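Protein (soluble lytic transglycosylase SLT70) (Escherichia coli, PDB 1QSA) cleaves the glycosidic bonds between N-acetylmuramic acid and N-acetylglucosamine in peptidoglycan, forming a 1,6-anhydro bond in the muramic acid product. Local coordinates at residues A[7-12]-A[26-31]; A[15-20]-A[46-51]; A[40-45]-A[59-64]; A[389-392]-A[398-401]. All blocks are in the same frame, centred on the assembly; numbering follows the deposited sequence.

Contact 1 (A[7-12]-A[26-31]); sequences RSRYAQ and EQMMPG. With SO4 (sulfate ion), chain C; ACT (acetate ion), chain O.
The methyl of Met28 rests against the Arg9 backbone carbonyl and CB, while the arginine reaches past it to Gly31 O. The Arg9 chain turns at chi3 (-55°) and brings its guanidinium to the Gly31 carbonyl, where Arg9 NH2 donates to Gly31 O at 2.9 Å. The acceptor lies in the guanidinium plane, but NH2 stands 43° above the carbonyl plane of Gly31, away from the lone-pair direction. On the same group, Arg9 NE gives its hydrogen to a water, 2.9 Å away, which in turn donates to Met28 O. The fold here is the first helical hairpin of the alpha-superhelix, with helix 3-18 packed on helix 22-28 through a short connection. Met28 packs on the arginine's stem: a bend at chi3 (77°) sets CE 3.8 Å from Arg9 CB and 4.0 Å from Gln12 CB. The methyl group also lies 3.3 Å from Arg9 O. Asp1 forms a salt bridge with the same NH2, so the guanidinium links the chain start to the Gly31 carbonyl. With a leucine in place of Arg9, Asp1 would probably lose its cationic mate, and Gly31 O and the bridging water their donors. Arg7, two residues earlier on the same helix, sends its extended chain to a sulfate, with Arg7 NH1 2.8 Å from sulfate O4.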
# COMPACT_ATOMS: atom_id res chain seq x y z
N ARG A 7 -30.31 -0.48 20.79
CA ARG A 7 -28.89 -0.17 20.95
C ARG A 7 -28.38 -0.61 22.32
O ARG A 7 -27.32 -1.24 22.43
CB ARG A 7 -28.63 1.32 20.72
CG ARG A 7 -28.61 1.66 19.25
CD ARG A 7 -28.60 3.16 19.03
NE ARG A 7 -28.34 3.47 17.63
CZ ARG A 7 -28.17 4.70 17.17
NH1 ARG A 7 -28.26 5.74 17.99
NH2 ARG A 7 -27.93 4.91 15.87
N SER A 8 -29.13 -0.30 23.38
CA SER A 8 -28.74 -0.70 24.73
C SER A 8 -28.69 -2.22 24.85
O SER A 8 -27.72 -2.77 25.37
CB SER A 8 -29.71 -0.14 25.79
OG SER A 8 -29.64 1.28 25.88
N ARG A 9 -29.72 -2.90 24.34
CA ARG A 9 -29.77 -4.37 24.41
C ARG A 9 -28.64 -4.99 23.60
O ARG A 9 -28.09 -6.01 24.00
CB ARG A 9 -31.12 -4.91 23.94
CG ARG A 9 -32.29 -4.45 24.83
CD ARG A 9 -33.49 -5.38 24.71
NE ARG A 9 -33.97 -5.60 23.34
CZ ARG A 9 -34.68 -4.72 22.65
NH1 ARG A 9 -34.91 -3.50 23.15
NH2 ARG A 9 -35.08 -5.01 21.43
N TYR A 10 -28.24 -4.33 22.51
CA TYR A 10 -27.15 -4.83 21.67
C TYR A 10 -25.83 -4.81 22.44
O TYR A 10 -25.10 -5.80 22.47
CB TYR A 10 -27.03 -4.00 20.38
CG TYR A 10 -26.05 -4.58 19.38
CD1 TYR A 10 -26.34 -5.75 18.68
CD2 TYR A 10 -24.82 -3.95 19.14
CE1 TYR A 10 -25.44 -6.29 17.76
CE2 TYR A 10 -23.91 -4.49 18.22
CZ TYR A 10 -24.23 -5.65 17.54
OH TYR A 10 -23.34 -6.19 16.64
N ALA A 11 -25.52 -3.67 23.06
CA ALA A 11 -24.29 -3.56 23.85
C ALA A 11 -24.33 -4.57 25.01
O ALA A 11 -23.33 -5.22 25.32
CB ALA A 11 -24.13 -2.14 24.38
N GLN A 12 -25.50 -4.74 25.61
CA GLN A 12 -25.65 -5.64 26.74
C GLN A 12 -25.51 -7.11 26.37
O GLN A 12 -24.87 -7.88 27.12
CB GLN A 12 -26.97 -5.34 27.48
CG GLN A 12 -26.91 -3.97 28.18
CD GLN A 12 -28.26 -3.29 28.35
OE1 GLN A 12 -29.30 -3.79 27.90
NE2 GLN A 12 -28.26 -2.12 29.00
N GLU A 26 -29.06 -16.26 25.27
CA GLU A 26 -30.19 -17.02 24.73
C GLU A 26 -31.51 -16.29 24.91
O GLU A 26 -32.33 -16.26 24.00
CB GLU A 26 -30.26 -18.40 25.38
CG GLU A 26 -29.16 -19.35 24.92
CD GLU A 26 -29.09 -20.64 25.72
OE1 GLU A 26 -29.98 -20.88 26.58
OE2 GLU A 26 -28.14 -21.42 25.49
N GLN A 27 -31.68 -15.68 26.08
CA GLN A 27 -32.91 -14.96 26.38
C GLN A 27 -33.05 -13.67 25.58
O GLN A 27 -34.15 -13.30 25.17
CB GLN A 27 -33.00 -14.66 27.87
CG GLN A 27 -34.33 -14.01 28.27
CD GLN A 27 -34.42 -13.71 29.74
OE1 GLN A 27 -33.83 -14.40 30.58
NE2 GLN A 27 -35.16 -12.66 30.08
N MET A 28 -31.93 -12.99 25.37
CA MET A 28 -31.91 -11.71 24.65
C MET A 28 -31.92 -11.75 23.13
O MET A 28 -32.42 -10.82 22.48
CB MET A 28 -30.70 -10.88 25.10
CG MET A 28 -30.77 -10.38 26.54
SD MET A 28 -29.36 -9.33 26.94
CE MET A 28 -29.85 -7.80 26.11
N MET A 29 -31.37 -12.81 22.54
CA MET A 29 -31.28 -12.89 21.09
C MET A 29 -32.56 -12.66 20.30
O MET A 29 -32.58 -11.81 19.40
CB MET A 29 -30.69 -14.25 20.68
CG MET A 29 -29.19 -14.32 20.62
SD MET A 29 -28.53 -13.31 19.29
CE MET A 29 -28.66 -14.42 17.88
N PRO A 30 -33.65 -13.39 20.61
CA PRO A 30 -34.90 -13.21 19.86
C PRO A 30 -35.44 -11.78 19.84
O PRO A 30 -36.01 -11.34 18.84
CB PRO A 30 -35.88 -14.15 20.58
CG PRO A 30 -35.01 -15.17 21.19
CD PRO A 30 -33.82 -14.39 21.68
N GLY A 31 -35.25 -11.05 20.94
CA GLY A 31 -35.74 -9.69 21.03
C GLY A 31 -34.97 -8.69 20.18
O GLY A 31 -35.38 -7.54 20.05
S SO4 C . -27.35 8.56 15.46
O1 SO4 C . -26.15 9.41 15.57
O2 SO4 C . -28.42 9.28 14.73
O3 SO4 C . -26.99 7.33 14.72
O4 SO4 C . -27.84 8.26 16.82
C ACT O . -20.05 -5.73 16.02
O ACT O . -18.83 -5.89 16.22
OXT ACT O . -20.84 -5.43 16.93
CH3 ACT O . -20.59 -5.89 14.61
O HOH W 1 -33.49 -8.44 23.25

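Contact 2 (A[15-20]-A[46-51]); sequences QAWDNR and ITDDLM
Trp17 and Arg20 converge on one carboxylate oxygen, OD2 of Asp48, and approach it from opposite faces of the carboxylate plane. The indole comes edge-on: Trp17 NE1 lies 2.9 Å from Asp48 OD2 with an N-H...O angle of 163°, and the oxygen sits almost exactly in the ring plane. Ring and carboxylate planes are 74° apart, and the donor reaches the syn side of OD2, moderately out of the carboxylate plane. Arg20 NH1 meets Asp48 OD2 at 3.2 Å, a nearly straight bond that is also a salt bridge. Here too OD2 lies in the plane of the donor group, while NH1 stands well above the carboxylate plane. Arg20, two residues past the end of helix 3-18, is the first to leave helical phi/psi, with the positive phi of a Schellman motif, and its chain then bends at chi2 and chi3, which carries the guanidinium toward the aspartate. Two donors on one oxygen should draw negative charge toward OD2 and probably favour the ionised carboxylate. With backbones far apart, Trp17 CA lying 10.7 Å from Asp48 CA, the link depends on side-chain reach alone. It ties the end of helix 3-18 to that of helix 38-48. The indole is buried against Met22 and Val25 of helix 22-28 and against Leu41 and Gln45 of helix 38-48, with Arg44 making a cation-pi contact, so the tryptophan fills the junction of three consecutive helices.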
# COMPACT_ATOMS: atom_id res chain seq x y z
N GLN A 15 -21.83 -7.83 25.89
CA GLN A 15 -21.14 -7.88 27.18
C GLN A 15 -21.37 -9.27 27.80
O GLN A 15 -20.43 -9.88 28.30
CB GLN A 15 -21.69 -6.79 28.10
CG GLN A 15 -21.11 -6.76 29.51
CD GLN A 15 -21.73 -5.65 30.36
OE1 GLN A 15 -22.96 -5.57 30.50
NE2 GLN A 15 -20.89 -4.79 30.92
N ALA A 16 -22.61 -9.76 27.75
CA ALA A 16 -22.93 -11.08 28.30
C ALA A 16 -22.19 -12.18 27.54
O ALA A 16 -21.61 -13.08 28.15
CB ALA A 16 -24.44 -11.33 28.24
N TRP A 17 -22.23 -12.10 26.21
CA TRP A 17 -21.59 -13.07 25.33
C TRP A 17 -20.07 -13.12 25.57
O TRP A 17 -19.49 -14.21 25.63
CB TRP A 17 -21.88 -12.70 23.87
CG TRP A 17 -21.97 -13.84 22.90
CD1 TRP A 17 -21.15 -14.94 22.82
CD2 TRP A 17 -22.88 -13.94 21.80
NE1 TRP A 17 -21.49 -15.70 21.72
CE2 TRP A 17 -22.55 -15.11 21.08
CE3 TRP A 17 -23.94 -13.14 21.35
CZ2 TRP A 17 -23.25 -15.51 19.94
CZ3 TRP A 17 -24.64 -13.53 20.21
CH2 TRP A 17 -24.29 -14.71 19.51
N ASP A 18 -19.45 -11.96 25.78
CA ASP A 18 -18.01 -11.90 26.03
C ASP A 18 -17.65 -12.62 27.34
O ASP A 18 -16.54 -13.13 27.51
CB ASP A 18 -17.54 -10.44 26.09
CG ASP A 18 -17.45 -9.79 24.71
OD1 ASP A 18 -17.61 -10.47 23.68
OD2 ASP A 18 -17.20 -8.57 24.66
N ASN A 19 -18.60 -12.66 28.27
CA ASN A 19 -18.42 -13.32 29.57
C ASN A 19 -18.92 -14.76 29.56
O ASN A 19 -18.90 -15.43 30.60
CB ASN A 19 -19.21 -12.57 30.65
CG ASN A 19 -18.67 -11.19 30.93
OD1 ASN A 19 -17.49 -10.91 30.73
ND2 ASN A 19 -19.54 -10.31 31.42
N ARG A 20 -19.40 -15.21 28.41
CA ARG A 20 -19.98 -16.55 28.21
C ARG A 20 -21.20 -16.80 29.10
O ARG A 20 -21.44 -17.92 29.57
CB ARG A 20 -18.93 -17.67 28.36
CG ARG A 20 -17.74 -17.59 27.40
CD ARG A 20 -18.14 -17.48 25.93
NE ARG A 20 -18.97 -18.59 25.46
CZ ARG A 20 -19.43 -18.70 24.22
NH1 ARG A 20 -19.12 -17.79 23.30
NH2 ARG A 20 -20.18 -19.74 23.88
N ILE A 46 -23.46 -18.76 14.74
CA ILE A 46 -23.13 -19.84 13.81
C ILE A 46 -21.66 -20.23 13.91
O ILE A 46 -21.33 -21.42 14.03
CB ILE A 46 -23.48 -19.43 12.37
CG1 ILE A 46 -25.00 -19.30 12.23
CG2 ILE A 46 -22.94 -20.44 11.36
CD1 ILE A 46 -25.43 -18.72 10.88
N THR A 47 -20.78 -19.24 13.91
CA THR A 47 -19.34 -19.49 13.99
C THR A 47 -18.83 -19.99 15.32
O THR A 47 -17.75 -20.58 15.39
CB THR A 47 -18.49 -18.28 13.52
OG1 THR A 47 -18.84 -17.10 14.25
CG2 THR A 47 -18.71 -18.05 12.04
N ASP A 48 -19.61 -19.76 16.38
CA ASP A 48 -19.25 -20.23 17.72
C ASP A 48 -19.20 -21.76 17.77
O ASP A 48 -18.51 -22.33 18.61
CB ASP A 48 -20.29 -19.74 18.74
CG ASP A 48 -19.86 -18.49 19.48
OD1 ASP A 48 -18.85 -17.87 19.11
OD2 ASP A 48 -20.55 -18.12 20.45
N ASP A 49 -19.97 -22.40 16.90
CA ASP A 49 -20.03 -23.86 16.88
C ASP A 49 -19.89 -24.33 15.43
O ASP A 49 -20.55 -25.28 15.03
CB ASP A 49 -21.38 -24.31 17.46
CG ASP A 49 -21.41 -25.79 17.85
OD1 ASP A 49 -20.34 -26.33 18.20
OD2 ASP A 49 -22.50 -26.39 17.82
N LEU A 50 -19.00 -23.68 14.67
CA LEU A 50 -18.84 -24.02 13.26
C LEU A 50 -18.50 -25.49 12.99
O LEU A 50 -18.95 -26.06 11.99
CB LEU A 50 -17.81 -23.10 12.58
CG LEU A 50 -18.00 -23.01 11.06
CD1 LEU A 50 -19.35 -22.36 10.72
CD2 LEU A 50 -16.84 -22.24 10.41
N MET A 51 -17.75 -26.12 13.89
CA MET A 51 -17.38 -27.52 13.69
C MET A 51 -18.55 -28.50 13.74
O MET A 51 -18.44 -29.62 13.25
CB MET A 51 -16.30 -27.94 14.69
CG MET A 51 -14.95 -27.29 14.46
SD MET A 51 -13.70 -27.93 15.61
CE MET A 51 -12.23 -27.70 14.66

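Contact 3 (A[40-45]-A[59-64]); sequences YLEYRQ and TNFVRA
Phe61 inserts its ring between the side chains of Glu42 and Tyr43, joining two successive helices of the alpha-superhelix, 38-48 and 55-64. The second segment enters with Thr59, whose side chain touches Phe94 of helix 88-94 instead. Two residues later stands Phe61, the residue through which this segment meets its neighbour. With CG anti to its backbone N (chi1 180°), the ring extends across to the other helix, and Phe61 CE1 lies 3.6 Å from Glu42 CB. In the conformer given, which is one of two, Glu42 OE1 also sits at the ring edge, in the ring plane, but this approach is less certain. Ile46, one turn beyond Glu42 on the same helix, packs its CD1 against Phe61 CG. Leu68 of the following loop and Ala71 and Leu74 of helix 69-84 also touch the phenylalanine, which is buried where three helices meet. Past it, the carbonyl of Phe61 accepts a hydrogen bond from the Asn65 side chain. At the far end of the ring, Phe61 CZ approaches Tyr43 CB at 3.9 Å. The two aromatic side chains cross at about a right angle, and Phe61 CE2 comes to the edge of the tyrosine ring, near its plane.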
# COMPACT_ATOMS: atom_id res chain seq x y z
N TYR A 40 -25.13 -9.80 12.47
CA TYR A 40 -23.80 -9.98 13.07
C TYR A 40 -23.87 -10.92 14.28
O TYR A 40 -22.94 -11.69 14.53
CB TYR A 40 -23.16 -8.65 13.44
CG TYR A 40 -22.63 -7.88 12.25
CD1 TYR A 40 -21.33 -8.08 11.80
CD2 TYR A 40 -23.43 -6.95 11.59
CE1 TYR A 40 -20.83 -7.37 10.71
CE2 TYR A 40 -22.93 -6.22 10.49
CZ TYR A 40 -21.63 -6.45 10.06
OH TYR A 40 -21.13 -5.78 8.97
N LEU A 41 -24.96 -10.85 15.03
CA LEU A 41 -25.17 -11.73 16.18
C LEU A 41 -25.38 -13.17 15.67
O LEU A 41 -24.88 -14.13 16.26
CB LEU A 41 -26.40 -11.29 16.98
CG LEU A 41 -26.30 -9.95 17.71
CD1 LEU A 41 -27.63 -9.64 18.38
CD2 LEU A 41 -25.16 -9.98 18.74
N GLU A 42 -26.13 -13.33 14.59
CA GLU A 42 -26.38 -14.65 14.02
C GLU A 42 -25.07 -15.24 13.54
O GLU A 42 -24.81 -16.44 13.71
CB GLU A 42 -27.34 -14.56 12.84
CG GLU A 42 -28.74 -14.17 13.19
CD GLU A 42 -29.64 -14.15 11.97
OE1 GLU A 42 -29.46 -13.26 11.11
OE2 GLU A 42 -30.53 -15.02 11.88
N TYR A 43 -24.23 -14.40 12.93
CA TYR A 43 -22.94 -14.84 12.43
C TYR A 43 -22.09 -15.35 13.59
O TYR A 43 -21.45 -16.40 13.49
CB TYR A 43 -22.22 -13.69 11.70
CG TYR A 43 -20.79 -14.02 11.31
CD1 TYR A 43 -20.51 -14.73 10.14
CD2 TYR A 43 -19.73 -13.64 12.13
CE1 TYR A 43 -19.18 -15.07 9.80
CE2 TYR A 43 -18.41 -13.97 11.80
CZ TYR A 43 -18.15 -14.68 10.64
OH TYR A 43 -16.84 -15.01 10.35
N ARG A 44 -22.10 -14.60 14.69
CA ARG A 44 -21.33 -14.98 15.88
C ARG A 44 -21.83 -16.33 16.41
O ARG A 44 -21.04 -17.20 16.76
CB ARG A 44 -21.42 -13.89 16.96
CG ARG A 44 -20.45 -14.13 18.11
CD ARG A 44 -20.48 -12.97 19.12
NE ARG A 44 -19.66 -13.25 20.30
CZ ARG A 44 -19.30 -12.36 21.23
NH1 ARG A 44 -19.69 -11.10 21.17
NH2 ARG A 44 -18.57 -12.76 22.25
N GLN A 45 -23.14 -16.50 16.45
CA GLN A 45 -23.75 -17.75 16.94
C GLN A 45 -23.36 -18.94 16.05
O GLN A 45 -22.95 -20.00 16.55
CB GLN A 45 -25.26 -17.59 16.95
CG GLN A 45 -26.03 -18.76 17.53
CD GLN A 45 -27.50 -18.42 17.64
OE1 GLN A 45 -28.22 -18.40 16.65
NE2 GLN A 45 -27.93 -18.08 18.85
N THR A 59 -25.71 -22.36 4.52
CA THR A 59 -26.28 -21.99 3.23
C THR A 59 -27.46 -21.01 3.42
O THR A 59 -27.54 -20.00 2.73
CB THR A 59 -26.78 -23.24 2.47
OG1 THR A 59 -25.65 -24.06 2.15
CG2 THR A 59 -27.52 -22.88 1.19
N ASN A 60 -28.35 -21.32 4.36
CA ASN A 60 -29.51 -20.46 4.62
C ASN A 60 -29.08 -19.07 5.07
O ASN A 60 -29.61 -18.06 4.59
CB ASN A 60 -30.46 -21.08 5.64
CG ASN A 60 -31.22 -22.28 5.08
OD1 ASN A 60 -31.23 -22.51 3.87
ND2 ASN A 60 -31.84 -23.05 5.96
N PHE A 61 -28.06 -19.00 5.93
CA PHE A 61 -27.58 -17.72 6.41
C PHE A 61 -26.93 -16.89 5.29
O PHE A 61 -27.19 -15.69 5.16
CB PHE A 61 -26.58 -17.91 7.57
CG PHE A 61 -26.04 -16.61 8.11
CD1 PHE A 61 -26.85 -15.79 8.89
CD2 PHE A 61 -24.74 -16.19 7.80
CE1 PHE A 61 -26.37 -14.57 9.37
CE2 PHE A 61 -24.26 -14.98 8.27
CZ PHE A 61 -25.08 -14.16 9.06
N VAL A 62 -26.11 -17.54 4.49
CA VAL A 62 -25.44 -16.85 3.39
C VAL A 62 -26.46 -16.33 2.37
O VAL A 62 -26.39 -15.18 1.95
CB VAL A 62 -24.41 -17.79 2.72
CG1 VAL A 62 -23.81 -17.14 1.48
CG2 VAL A 62 -23.32 -18.15 3.72
N ARG A 63 -27.46 -17.15 2.03
CA ARG A 63 -28.46 -16.72 1.04
C ARG A 63 -29.36 -15.60 1.57
O ARG A 63 -29.77 -14.72 0.81
CB ARG A 63 -29.33 -17.90 0.57
CG ARG A 63 -28.57 -19.16 0.15
CD ARG A 63 -27.22 -18.91 -0.54
NE ARG A 63 -26.16 -19.68 0.11
CZ ARG A 63 -24.91 -19.82 -0.34
NH1 ARG A 63 -24.54 -19.24 -1.49
NH2 ARG A 63 -24.04 -20.54 0.36
N ALA A 64 -29.60 -15.59 2.88
CA ALA A 64 -30.44 -14.58 3.51
C ALA A 64 -29.75 -13.25 3.74
O ALA A 64 -30.41 -12.25 3.99
CB ALA A 64 -30.98 -15.10 4.83

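Contact 4 (A[389-392]-A[398-401]); sequences RELM and NTAR. With SO4 (sulfate ion), chain E; SO4 (sulfate ion), chain C.
Leu391 lies over Ala400 and Thr399, covering both with different branches. Leu391 CB packs against Ala400 CB at 3.8 Å, CD1 rests at the same distance from Ala400 CA, and CD2 reaches Thr399 CG2 at 3.7 Å. Its chi1 (-67°) and chi2 (167°) together send CD1 over the Ala400 backbone and CD2 to Thr399, and the leucine and threonine side chains cross at about a right angle. On the next residue, Met392, bends at chi2 and chi3 swing the sulfur over Ala400, with Met392 SD 3.6 Å from Ala400 CB, so that the alanine methyl touches both the methionine sulfur and the leucine CB. The small side chain lets the backbones approach closely, to 5.5 Å between Leu391 CA and Ala400 CA. Replacing Leu391 by an alanine would probably open a gap beside Ala400 and leave the threonine methyl without its partner.

This is a tight helical hairpin of the L domain, helices 383-393 and 397-408 meeting close to the turn that joins them. The threonine serves two surfaces: its methyl faces the leucine, while its hydroxyl binds an anion, Thr399 OG1 donating to sulfate O2 at 2.8 Å. Backbone N atoms of Thr399 and Asn398 add bonds to that ion at the start of helix 397-408, where the helix dipole would probably favour an anion. A second sulfate is gripped by Arg389 through NE and NH2 and is shared with Arg7. Across the hairpin itself no hydrogen bond forms, so its cohesion rests on apolar contact, while Arg389, Thr399 OG1 and the backbone N atoms of Asn398 and Thr399 turn to the sulfates.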
# COMPACT_ATOMS: atom_id res chain seq x y z
N ARG A 389 -24.88 2.84 9.69
CA ARG A 389 -25.20 3.81 10.73
C ARG A 389 -24.93 3.24 12.13
O ARG A 389 -24.29 3.89 12.96
CB ARG A 389 -26.66 4.26 10.62
CG ARG A 389 -27.13 5.18 11.74
CD ARG A 389 -28.60 5.56 11.57
NE ARG A 389 -29.06 6.41 12.68
CZ ARG A 389 -30.35 6.61 13.00
NH1 ARG A 389 -31.33 6.05 12.30
NH2 ARG A 389 -30.65 7.40 14.02
N GLU A 390 -25.38 2.01 12.38
CA GLU A 390 -25.15 1.39 13.68
C GLU A 390 -23.67 1.15 13.94
O GLU A 390 -23.19 1.40 15.03
CB GLU A 390 -25.92 0.07 13.82
CG GLU A 390 -27.43 0.25 13.85
CD GLU A 390 -27.82 1.40 14.77
OE1 GLU A 390 -27.60 1.27 15.98
OE2 GLU A 390 -28.31 2.45 14.27
N LEU A 391 -22.97 0.64 12.93
CA LEU A 391 -21.54 0.37 13.08
C LEU A 391 -20.76 1.64 13.40
O LEU A 391 -19.90 1.64 14.29
CB LEU A 391 -21.00 -0.32 11.83
CG LEU A 391 -21.55 -1.73 11.59
CD1 LEU A 391 -21.22 -2.18 10.16
CD2 LEU A 391 -20.98 -2.71 12.64
N MET A 392 -21.12 2.75 12.76
CA MET A 392 -20.45 4.02 13.03
C MET A 392 -20.82 4.52 14.44
O MET A 392 -19.97 5.05 15.16
CB MET A 392 -20.79 5.05 11.95
CG MET A 392 -20.22 4.71 10.57
SD MET A 392 -18.41 4.49 10.61
CE MET A 392 -17.87 6.19 10.81
N ASN A 398 -13.67 -0.25 11.22
CA ASN A 398 -13.18 -1.24 10.27
C ASN A 398 -14.31 -2.11 9.72
O ASN A 398 -14.32 -2.45 8.53
CB ASN A 398 -12.11 -2.14 10.91
CG ASN A 398 -10.82 -1.39 11.21
OD1 ASN A 398 -10.43 -0.50 10.47
ND2 ASN A 398 -10.18 -1.73 12.33
N THR A 399 -15.28 -2.41 10.59
CA THR A 399 -16.44 -3.23 10.21
C THR A 399 -17.33 -2.40 9.27
O THR A 399 -17.82 -2.91 8.25
CB THR A 399 -17.22 -3.70 11.47
OG1 THR A 399 -16.30 -4.35 12.36
CG2 THR A 399 -18.34 -4.70 11.08
N ALA A 400 -17.48 -1.12 9.59
CA ALA A 400 -18.27 -0.22 8.75
C ALA A 400 -17.62 -0.06 7.37
O ALA A 400 -18.32 0.02 6.37
CB ALA A 400 -18.41 1.14 9.42
N ARG A 401 -16.28 0.02 7.33
CA ARG A 401 -15.56 0.16 6.05
C ARG A 401 -15.94 -0.96 5.06
O ARG A 401 -16.16 -0.71 3.88
CB ARG A 401 -14.05 0.20 6.28
CG ARG A 401 -13.25 0.23 4.98
CD ARG A 401 -11.74 0.26 5.23
NE ARG A 401 -11.04 0.16 3.95
CZ ARG A 401 -10.82 1.19 3.14
NH1 ARG A 401 -11.17 2.42 3.48
NH2 ARG A 401 -10.20 0.99 1.98
S SO4 E . -13.67 -2.30 14.26
O1 SO4 E . -14.03 -2.28 15.69
O2 SO4 E . -14.87 -2.23 13.42
O3 SO4 E . -12.81 -1.13 13.97
O4 SO4 E . -12.97 -3.56 13.97
S SO4 C . -27.35 8.56 15.46
O1 SO4 C . -26.15 9.41 15.57
O2 SO4 C . -28.42 9.28 14.73
O3 SO4 C . -26.99 7.33 14.72
O4 SO4 C . -27.84 8.26 16.82

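Overall arrangement
Contacts 1 to 3 bind the first four helices of the chain. Contact 1 and contact 2 share helix 3-18, contact 2 and contact 3 share helix 38-48, and contact 4 lies in the L domain, far along the sequence. Contact 1 is at the surface and mixes a methionine with polar and water-mediated bonds; contact 2, partly buried, rests on polar bonds to one carboxylate. Contacts 3 and 4, also partly buried, have no hydrogen bonds across them. Arg7 and Glu390 form a salt bridge between contacts 1 and 4, which also share a sulfate. Tyr40 of contact 3 packs on Leu391 and Thr399, bringing the chain start against the L domain.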